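Local coordinates for prolyl 4-hydroxylase alpha subunit Fe(2+) 2OG dioxygenase domain-containing protein (Burkholderia ambifaria, PDB 3W20), which probably acts as a 2-oxoglutarate-dependent dioxygenase on N-substituted L-amino acids, with zinc occupying its metal site in this crystal structure, at residues A[21-26]-A[40-45]; A[179-184]-A[253-258]; A[189-194]-A[249-254]; A[193-198]-A[238-243]. All coordinates share one frame; numbering follows the deposited sequence.

Overall arrangement
Following the chain, contact 1 comes first: it closes the short excursion from strand 17-22 through helix 23-31 to strand 37-41, and is complete before the others begin. Strand 178-185 then opens contact 2, whose second strand, 255-265, is reached only after a long excursion. Contact 4 (193-198 with 238-243) lies wholly between the two segments of contact 2 and packs strand 193-196 of the small antiparallel sheet against strand 236-241 of the large mixed sheet. Contact 3 shares Met193 and Val194 with contact 4 and ends on Ser253 and Thr254 of contact 2; it joins the approach to strand 193-196 to the loop between strands 246-248 and 255-265. Contacts 1, 2 and 4 all reach the large sheet.

Contact 1 (A[21-26]-A[40-45]); sequences MTIAAA and MDIVPD
With CG beside its own backbone N (chi1 -51°), the side chain of Met40, a selenomethionine, runs out toward the start of helix 23-31, and a bend at the selenium (chi3 64°) turns CE toward the backbone of Met21 and Thr22. The selenium lies on Ala26, with SE of Met40 3.7 Å from CB of Ala26, while CE of Met40 lies 3.4 Å from the carbonyl O of Met21. One side chain thereby touches both the backbone of Met21 and Thr22 and the first turn of the helix. Ile23 adds its terminal methyl: CD1 of Ile23 lies 4.2 Å from SE of Met40 and 4.0 Å from CD1 of Ile42, the two isoleucine side chains crossing at about a right angle. Thr22 caps the helix that faces Met40, its OG1 accepting from Ala25 N at 2.9 Å. Ala26 N in turn donates to Thr22 O, closing the first helical turn. Leu237 and Leu239 of strand 236-241 extend the apolar cluster, and Leu115 and Ala119 of helix 111-120 pack on Ile23. No hydrogen bond joins the two segments; van der Waals contacts carry the packing, among them the Met40 methyl against the carbonyl of Met21. The N-H groups of Ala25 and Ala26 are engaged by Thr22, consistent with a largely hydrophobic seam between the start of helix 23-31 and the side chains of Met40 and Ile42 at the end of strand 37-41.

Contact 2 (A[179-184]-A[253-258]); sequences GGFLTI and STRRTM
Leu182 and Met258, a selenomethionine, form an antiparallel hydrogen-bonded pair: Leu182 N donates to Met258 O at 2.9 Å and Met258 N to Leu182 O at 3.0 Å. A further bond of 2.8 Å runs from Ile184 N to Arg256 O, and Thr183 and Thr257 make the non-hydrogen-bonded pair between. On the face bearing these threonines, NH2 of Arg255 reaches within 3.4 Å of CE1 of Phe181, ring and guanidinium planes standing 65° apart. The extended chain of Arg255 passes Thr257, whose CG2 lies 3.6 Å above the centre of the guanidinium plane. On the face of Leu182 and Met258, the selenomethionine bends back (chi3 -78°) so that its CE rests 3.7 Å from CG1 of Ile184, whose CG2 lies over one face of the Arg256 guanidinium. Farther out, Tyr143 makes a cation-pi contact with Arg255, Gln185 OE1 accepts from Arg256 NE, and Trp52 makes a cation-pi contact with Arg256. Arg255 and Thr257 bind 2-oxoglutarate together with Arg141 and Tyr143, though the ligand is absent from this chain. The strand pairing thus presents the 2-oxoglutarate site in the double-stranded beta-helix (DSBH) core of this dioxygenase.

Contact 3 (A[189-194]-A[249-254]); sequences NDAGMV and ERCTST
Beside the small antiparallel sheet of the double-stranded beta-helix, the approach to strand 193-196 (Asn189 to Gly192) meets the loop that follows strand 246-248, the two running roughly antiparallel. One backbone bond links them, Glu249 N donating to Gly192 O at 2.9 Å, while Gly192 N is taken by the Glu249 carboxylate. The extended side chain of Glu249 runs alongside Gly192 and brings OE1 to 2.7 Å from Gly192 N, the donor standing 38° out of the carboxylate plane. That oxygen also forms a salt bridge with Lys231, so two donors grip it, and the lysine probably stabilises its negative charge. In the middle, CB of Ala191 packs 3.5 Å from Glu249 O and 3.6 Å from SG of Cys251. Cys251 lies in turn beside Arg255 and Tyr143, residues of the 2-oxoglutarate site, which places this loop next to that pocket. At the far end Asn189 spans the loop with both ends of its amide. Its CG sits between backbone N and carbonyl carbon (chi1 68°), which sends the group toward Thr252. There Thr252 N donates to Asn189 OD1 at 3.1 Å, above the plane of the Asn189 side-chain carbonyl, and a weak bond runs from Asn189 N to Thr252 OG1. The other half of the amide makes a nearly straight bond, Asn189 ND2 lying 2.8 Å from Arg250 O, with that oxygen in the amide plane.

Contact 4 (A[193-198]-A[238-243]); sequences MVMWDN and TLFQSK
OE1 of Gln241 accepts from NH2 of both Arg199 and Arg176, while its NE2 donates to Ala35 O and Asp33 OD1, an amide fully engaged outside the two segments; the carbonyl O of Gln241 lies 4.4 Å from SE of Met195. One residue earlier, the ring of Phe240 receives two selenomethionines from strand 193-196. In Met193, CG leaves anti to the backbone N (chi1 -174°), and the turn at the selenium (chi3 131°) sets CE over one ring face, 3.6 Å from the Phe240 centroid, a CH-pi contact. Its SE follows above the same face, 4.3 Å from the centroid. Met195 approaches obliquely instead, its SE 4.1 Å from CB of Phe240, the two side chains sliding past each other in opposite directions. The axes of the two strand segments approach to 9.8 Å at 23° and share no hydrogen bond, so the strands meet mainly through side chains. Phe240 meets His246 edge-to-face and lies about 4 Å from the zinc ion (nearest atoms), and Ser242 OG bonds to Asp157 O. The Met-aromatic cluster is this protein's local packing; the two facing sheets and the metal site of His155, Asp157 and His246 are typical of the double-stranded beta-helix fold of these dioxygenases.

Contact 1 (A[21-26]-A[40-45])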
# COMPACT_ATOMS: atom_id res chain seq x y z
N MSE A 21 -2.07 1.29 -38.58
CA MSE A 21 -2.96 0.57 -37.66
C MSE A 21 -3.40 1.46 -36.57
O MSE A 21 -2.68 2.40 -36.19
CB MSE A 21 -2.30 -0.58 -36.84
CG MSE A 21 -1.18 -1.15 -37.65
SE MSE A 21 -0.53 -2.68 -36.62
CE MSE A 21 -2.10 -3.78 -36.50
N THR A 22 -4.55 1.14 -35.99
CA THR A 22 -4.93 1.83 -34.74
C THR A 22 -4.13 1.23 -33.60
O THR A 22 -3.59 0.11 -33.72
CB THR A 22 -6.41 1.64 -34.39
OG1 THR A 22 -6.72 0.23 -34.25
CG2 THR A 22 -7.30 2.22 -35.46
N ILE A 23 -4.06 1.97 -32.48
CA ILE A 23 -3.52 1.37 -31.25
C ILE A 23 -4.26 0.08 -30.85
O ILE A 23 -3.62 -0.91 -30.50
CB ILE A 23 -3.64 2.39 -30.04
CG1 ILE A 23 -2.93 3.68 -30.44
CG2 ILE A 23 -3.17 1.73 -28.72
CD1 ILE A 23 -1.53 3.82 -29.94
N ALA A 24 -5.61 0.07 -30.89
CA ALA A 24 -6.34 -1.13 -30.47
C ALA A 24 -6.01 -2.28 -31.40
O ALA A 24 -5.89 -3.42 -30.90
CB ALA A 24 -7.87 -0.92 -30.46
N ALA A 25 -5.78 -2.01 -32.72
CA ALA A 25 -5.47 -3.12 -33.57
C ALA A 25 -4.08 -3.72 -33.29
O ALA A 25 -3.91 -4.93 -33.32
CB ALA A 25 -5.68 -2.79 -35.07
N ALA A 26 -3.10 -2.86 -33.04
CA ALA A 26 -1.73 -3.28 -32.74
C ALA A 26 -1.73 -4.11 -31.43
O ALA A 26 -1.17 -5.21 -31.38
CB ALA A 26 -0.83 -2.08 -32.56
N MSE A 40 5.27 2.07 -33.53
CA MSE A 40 4.28 2.94 -34.18
C MSE A 40 4.69 4.42 -34.07
O MSE A 40 5.20 4.86 -33.07
CB MSE A 40 2.91 2.81 -33.41
CG MSE A 40 2.53 1.33 -33.24
SE MSE A 40 0.74 1.25 -32.38
CE MSE A 40 -0.28 2.13 -33.79
N ASP A 41 4.46 5.19 -35.14
CA ASP A 41 4.80 6.60 -35.18
C ASP A 41 3.62 7.38 -34.65
O ASP A 41 2.64 7.61 -35.33
CB ASP A 41 5.09 7.03 -36.62
CG ASP A 41 6.34 6.42 -37.17
OD1 ASP A 41 7.00 5.59 -36.51
OD2 ASP A 41 6.71 6.77 -38.30
N ILE A 42 3.70 7.77 -33.39
CA ILE A 42 2.57 8.35 -32.69
C ILE A 42 2.67 9.87 -32.66
O ILE A 42 1.70 10.56 -32.99
CB ILE A 42 2.50 7.85 -31.22
CG1 ILE A 42 2.33 6.31 -31.19
CG2 ILE A 42 1.38 8.57 -30.48
CD1 ILE A 42 1.16 5.84 -32.06
N VAL A 43 3.81 10.37 -32.22
CA VAL A 43 3.87 11.81 -31.91
C VAL A 43 4.73 12.54 -32.95
O VAL A 43 5.91 12.14 -33.17
CB VAL A 43 4.51 12.08 -30.55
CG1 VAL A 43 4.54 13.60 -30.27
CG2 VAL A 43 3.79 11.34 -29.44
N PRO A 44 4.17 13.54 -33.65
CA PRO A 44 5.01 14.17 -34.70
C PRO A 44 6.06 15.11 -34.17
O PRO A 44 5.99 15.54 -33.03
CB PRO A 44 4.01 14.99 -35.52
CG PRO A 44 2.92 15.30 -34.59
CD PRO A 44 2.80 14.09 -33.64
N ASP A 45 7.03 15.43 -35.02
CA ASP A 45 8.11 16.30 -34.60
C ASP A 45 7.57 17.65 -34.07
O ASP A 45 6.60 18.20 -34.60
CB ASP A 45 9.11 16.51 -35.72
CG ASP A 45 10.44 17.08 -35.23
OD1 ASP A 45 10.73 17.15 -33.98
OD2 ASP A 45 11.20 17.48 -36.12

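Contact 2 (A[179-184]-A[253-258])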
# COMPACT_ATOMS: atom_id res chain seq x y z
N GLY A 179 4.67 -4.70 -22.77
CA GLY A 179 5.28 -3.43 -22.34
C GLY A 179 4.95 -2.41 -23.44
O GLY A 179 4.83 -2.79 -24.63
N GLY A 180 4.77 -1.14 -23.07
CA GLY A 180 4.50 -0.10 -24.07
C GLY A 180 5.34 1.09 -23.63
O GLY A 180 5.18 1.56 -22.45
N PHE A 181 6.26 1.60 -24.49
CA PHE A 181 6.94 2.84 -24.05
C PHE A 181 7.11 3.76 -25.25
O PHE A 181 7.35 3.29 -26.41
CB PHE A 181 8.31 2.53 -23.39
CG PHE A 181 9.33 1.84 -24.32
CD1 PHE A 181 10.25 2.58 -25.07
CD2 PHE A 181 9.36 0.42 -24.44
CE1 PHE A 181 11.18 1.95 -25.92
CE2 PHE A 181 10.28 -0.20 -25.28
CZ PHE A 181 11.22 0.53 -26.04
N LEU A 182 6.86 5.03 -24.98
CA LEU A 182 6.95 6.09 -26.00
C LEU A 182 8.33 6.74 -25.79
O LEU A 182 8.67 7.09 -24.67
CB LEU A 182 5.86 7.12 -25.73
CG LEU A 182 6.01 8.40 -26.61
CD1 LEU A 182 5.86 8.13 -28.12
CD2 LEU A 182 4.88 9.33 -26.16
N THR A 183 9.12 6.82 -26.87
CA THR A 183 10.47 7.43 -26.74
C THR A 183 10.27 8.94 -26.97
O THR A 183 9.55 9.37 -27.89
CB THR A 183 11.47 6.78 -27.73
OG1 THR A 183 11.61 5.39 -27.37
CG2 THR A 183 12.90 7.39 -27.52
N ILE A 184 10.87 9.69 -26.07
CA ILE A 184 10.78 11.18 -26.07
C ILE A 184 12.11 11.82 -26.53
O ILE A 184 12.08 12.71 -27.40
CB ILE A 184 10.38 11.68 -24.67
CG1 ILE A 184 8.95 11.21 -24.31
CG2 ILE A 184 10.37 13.22 -24.63
CD1 ILE A 184 7.83 11.69 -25.21
N SER A 253 24.31 9.27 -24.30
CA SER A 253 23.77 10.49 -23.67
C SER A 253 22.35 10.22 -23.18
O SER A 253 21.83 9.10 -23.35
CB SER A 253 23.80 11.66 -24.64
OG SER A 253 23.11 11.38 -25.84
N THR A 254 21.73 11.24 -22.60
CA THR A 254 20.40 11.06 -22.02
C THR A 254 19.33 10.54 -23.01
O THR A 254 19.12 11.09 -24.12
CB THR A 254 19.94 12.34 -21.27
OG1 THR A 254 20.98 12.74 -20.34
CG2 THR A 254 18.65 12.04 -20.47
N ARG A 255 18.62 9.49 -22.55
CA ARG A 255 17.47 8.91 -23.28
C ARG A 255 16.25 9.14 -22.36
O ARG A 255 16.34 8.89 -21.16
CB ARG A 255 17.72 7.42 -23.54
CG ARG A 255 16.67 6.67 -24.37
CD ARG A 255 17.08 5.21 -24.44
NE ARG A 255 16.07 4.33 -25.06
CZ ARG A 255 15.24 3.50 -24.40
NH1 ARG A 255 15.28 3.36 -23.07
NH2 ARG A 255 14.39 2.75 -25.11
N ARG A 256 15.15 9.66 -22.90
CA ARG A 256 13.94 9.73 -22.09
C ARG A 256 12.81 8.94 -22.75
O ARG A 256 12.61 9.07 -23.95
CB ARG A 256 13.52 11.20 -21.91
CG ARG A 256 14.45 11.89 -20.92
CD ARG A 256 14.03 13.31 -20.69
NE ARG A 256 14.05 14.09 -21.91
CZ ARG A 256 13.13 14.99 -22.18
NH1 ARG A 256 12.16 15.20 -21.30
NH2 ARG A 256 13.18 15.66 -23.31
N THR A 257 12.09 8.15 -21.94
CA THR A 257 10.89 7.40 -22.39
C THR A 257 9.80 7.54 -21.32
O THR A 257 10.10 7.93 -20.17
CB THR A 257 11.16 5.88 -22.63
OG1 THR A 257 11.41 5.29 -21.38
CG2 THR A 257 12.42 5.69 -23.53
N MSE A 258 8.55 7.21 -21.68
CA MSE A 258 7.47 7.12 -20.76
C MSE A 258 6.93 5.73 -20.97
O MSE A 258 6.72 5.37 -22.13
CB MSE A 258 6.45 8.04 -21.53
CG MSE A 258 5.43 8.68 -20.71
SE MSE A 258 4.90 10.11 -22.01
CE MSE A 258 6.34 11.21 -21.68

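Contact 3 (A[189-194]-A[249-254])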
# COMPACT_ATOMS: atom_id res chain seq x y z
N ASN A 189 24.17 7.90 -29.33
CA ASN A 189 24.52 6.66 -30.04
C ASN A 189 23.32 5.85 -30.51
O ASN A 189 23.51 4.70 -30.94
CB ASN A 189 25.39 5.78 -29.16
CG ASN A 189 24.63 5.20 -27.95
OD1 ASN A 189 23.68 5.81 -27.46
ND2 ASN A 189 25.06 4.03 -27.49
N ASP A 190 22.11 6.42 -30.40
CA ASP A 190 20.91 5.78 -30.88
C ASP A 190 20.58 4.44 -30.14
O ASP A 190 20.05 3.49 -30.77
CB ASP A 190 21.00 5.56 -32.40
CG ASP A 190 19.63 5.35 -33.05
OD1 ASP A 190 18.61 5.65 -32.41
OD2 ASP A 190 19.59 4.87 -34.21
N ALA A 191 20.85 4.40 -28.82
CA ALA A 191 20.63 3.19 -28.00
C ALA A 191 19.23 2.65 -28.16
O ALA A 191 18.23 3.40 -28.02
CB ALA A 191 20.86 3.48 -26.53
N GLY A 192 19.12 1.35 -28.39
CA GLY A 192 17.76 0.85 -28.58
C GLY A 192 17.58 -0.37 -27.71
O GLY A 192 18.07 -0.40 -26.62
N MSE A 193 16.83 -1.36 -28.21
CA MSE A 193 16.38 -2.53 -27.41
C MSE A 193 16.67 -3.78 -28.18
O MSE A 193 16.39 -3.84 -29.40
CB MSE A 193 14.86 -2.41 -27.13
CG MSE A 193 14.49 -3.54 -26.19
SE MSE A 193 12.52 -3.25 -25.88
CE MSE A 193 11.91 -4.98 -26.21
N VAL A 194 17.18 -4.79 -27.51
CA VAL A 194 17.31 -6.10 -28.11
C VAL A 194 16.25 -7.01 -27.40
O VAL A 194 16.06 -6.93 -26.19
CB VAL A 194 18.71 -6.66 -27.91
CG1 VAL A 194 18.76 -8.04 -28.50
CG2 VAL A 194 19.68 -5.72 -28.64
N GLU A 249 20.26 -1.02 -24.79
CA GLU A 249 21.68 -0.91 -25.03
C GLU A 249 22.26 0.23 -24.17
O GLU A 249 21.57 1.21 -23.92
CB GLU A 249 21.98 -0.53 -26.47
CG GLU A 249 21.50 -1.39 -27.60
CD GLU A 249 21.92 -0.70 -28.87
OE1 GLU A 249 21.03 -0.11 -29.52
OE2 GLU A 249 23.15 -0.64 -29.15
N ARG A 250 23.52 0.09 -23.77
CA ARG A 250 24.30 1.25 -23.29
C ARG A 250 23.93 2.59 -24.00
O ARG A 250 23.96 2.67 -25.25
CB ARG A 250 25.80 0.94 -23.48
CG ARG A 250 26.53 2.17 -24.02
CD ARG A 250 27.72 2.63 -23.22
NE ARG A 250 28.97 2.16 -23.80
CZ ARG A 250 29.47 0.94 -23.59
NH1 ARG A 250 28.79 0.06 -22.85
NH2 ARG A 250 30.63 0.59 -24.13
N CYS A 251 23.61 3.64 -23.26
CA CYS A 251 23.37 4.97 -23.88
C CYS A 251 24.63 5.83 -23.73
O CYS A 251 25.27 5.75 -22.69
CB CYS A 251 22.20 5.71 -23.24
SG CYS A 251 20.76 4.58 -23.11
N THR A 252 24.90 6.65 -24.72
CA THR A 252 26.04 7.60 -24.66
C THR A 252 25.60 8.96 -24.15
O THR A 252 26.43 9.73 -23.64
CB THR A 252 26.80 7.77 -25.98
OG1 THR A 252 25.91 8.19 -27.03
CG2 THR A 252 27.55 6.48 -26.35
N SER A 253 24.31 9.27 -24.30
CA SER A 253 23.77 10.49 -23.67
C SER A 253 22.35 10.22 -23.18
O SER A 253 21.83 9.10 -23.35
CB SER A 253 23.80 11.66 -24.64
OG SER A 253 23.11 11.38 -25.84
N THR A 254 21.73 11.24 -22.60
CA THR A 254 20.40 11.06 -22.02
C THR A 254 19.33 10.54 -23.01
O THR A 254 19.12 11.09 -24.12
CB THR A 254 19.94 12.34 -21.27
OG1 THR A 254 20.98 12.74 -20.34
CG2 THR A 254 18.65 12.04 -20.47

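Contact 4 (A[193-198]-A[238-243])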
# COMPACT_ATOMS: atom_id res chain seq x y z
N MSE A 193 16.83 -1.36 -28.21
CA MSE A 193 16.38 -2.53 -27.41
C MSE A 193 16.67 -3.78 -28.18
O MSE A 193 16.39 -3.84 -29.40
CB MSE A 193 14.86 -2.41 -27.13
CG MSE A 193 14.49 -3.54 -26.19
SE MSE A 193 12.52 -3.25 -25.88
CE MSE A 193 11.91 -4.98 -26.21
N VAL A 194 17.18 -4.79 -27.51
CA VAL A 194 17.31 -6.10 -28.11
C VAL A 194 16.25 -7.01 -27.40
O VAL A 194 16.06 -6.93 -26.19
CB VAL A 194 18.71 -6.66 -27.91
CG1 VAL A 194 18.76 -8.04 -28.50
CG2 VAL A 194 19.68 -5.72 -28.64
N MSE A 195 15.58 -7.86 -28.18
CA MSE A 195 14.56 -8.75 -27.62
C MSE A 195 14.89 -10.16 -28.16
O MSE A 195 15.00 -10.36 -29.41
CB MSE A 195 13.14 -8.22 -28.06
CG MSE A 195 12.20 -9.30 -27.59
SE MSE A 195 10.36 -8.58 -28.00
CE MSE A 195 10.15 -8.74 -29.81
N TRP A 196 15.09 -11.16 -27.23
CA TRP A 196 15.32 -12.49 -27.66
C TRP A 196 14.10 -13.42 -27.60
O TRP A 196 13.17 -13.21 -26.82
CB TRP A 196 16.36 -13.13 -26.76
CG TRP A 196 17.75 -12.50 -26.83
CD1 TRP A 196 18.86 -12.93 -27.58
CD2 TRP A 196 18.24 -11.33 -26.08
NE1 TRP A 196 19.96 -12.13 -27.34
CE2 TRP A 196 19.67 -11.18 -26.44
CE3 TRP A 196 17.72 -10.53 -25.11
CZ2 TRP A 196 20.45 -10.15 -25.91
CZ3 TRP A 196 18.51 -9.49 -24.59
CH2 TRP A 196 19.86 -9.34 -24.95
N ASP A 197 14.14 -14.47 -28.45
CA ASP A 197 13.14 -15.54 -28.43
C ASP A 197 13.44 -16.53 -27.31
O ASP A 197 13.87 -17.73 -27.49
CB ASP A 197 13.03 -16.13 -29.85
CG ASP A 197 12.14 -17.33 -29.91
OD1 ASP A 197 11.18 -17.38 -29.13
OD2 ASP A 197 12.49 -18.24 -30.69
N ASN A 198 13.31 -16.01 -26.10
CA ASN A 198 13.65 -16.75 -24.87
C ASN A 198 12.75 -16.21 -23.76
O ASN A 198 12.68 -15.02 -23.59
CB ASN A 198 15.12 -16.55 -24.49
CG ASN A 198 15.50 -17.29 -23.23
OD1 ASN A 198 15.13 -16.89 -22.11
ND2 ASN A 198 16.24 -18.42 -23.39
N THR A 238 6.74 1.81 -28.74
CA THR A 238 7.12 0.43 -28.94
C THR A 238 6.22 -0.45 -28.03
O THR A 238 6.20 -0.19 -26.82
CB THR A 238 8.57 0.28 -28.53
OG1 THR A 238 9.34 1.08 -29.44
CG2 THR A 238 9.05 -1.17 -28.77
N LEU A 239 5.56 -1.43 -28.62
CA LEU A 239 4.65 -2.33 -27.90
C LEU A 239 5.22 -3.74 -28.10
O LEU A 239 5.63 -4.08 -29.25
CB LEU A 239 3.29 -2.23 -28.49
CG LEU A 239 2.64 -0.83 -28.45
CD1 LEU A 239 1.43 -0.89 -29.35
CD2 LEU A 239 2.22 -0.69 -26.99
N PHE A 240 5.46 -4.48 -27.02
CA PHE A 240 6.06 -5.75 -27.20
C PHE A 240 5.64 -6.75 -26.14
O PHE A 240 5.13 -6.36 -25.07
CB PHE A 240 7.63 -5.68 -27.12
CG PHE A 240 8.16 -5.18 -25.81
CD1 PHE A 240 8.81 -6.04 -24.91
CD2 PHE A 240 8.06 -3.81 -25.49
CE1 PHE A 240 9.29 -5.54 -23.67
CE2 PHE A 240 8.53 -3.32 -24.26
CZ PHE A 240 9.17 -4.17 -23.36
N GLN A 241 5.89 -8.03 -26.44
CA GLN A 241 5.54 -9.06 -25.44
C GLN A 241 6.62 -9.08 -24.37
O GLN A 241 7.80 -9.52 -24.59
CB GLN A 241 5.32 -10.45 -26.09
CG GLN A 241 4.15 -10.43 -27.02
CD GLN A 241 3.68 -11.86 -27.34
OE1 GLN A 241 3.59 -12.69 -26.43
NE2 GLN A 241 3.38 -12.15 -28.58
N SER A 242 6.27 -8.65 -23.13
CA SER A 242 7.33 -8.35 -22.19
C SER A 242 7.92 -9.60 -21.49
O SER A 242 8.94 -9.51 -20.80
CB SER A 242 6.89 -7.29 -21.18
OG SER A 242 5.94 -7.84 -20.26
N LYS A 243 7.28 -10.78 -21.69
CA LYS A 243 7.88 -12.02 -21.15
C LYS A 243 9.18 -12.47 -21.89
O LYS A 243 9.93 -13.31 -21.33
CB LYS A 243 6.80 -13.12 -21.14
CG LYS A 243 5.92 -12.87 -19.90
CD LYS A 243 4.89 -13.98 -19.80
CE LYS A 243 5.41 -15.42 -19.69
NZ LYS A 243 6.37 -15.60 -18.51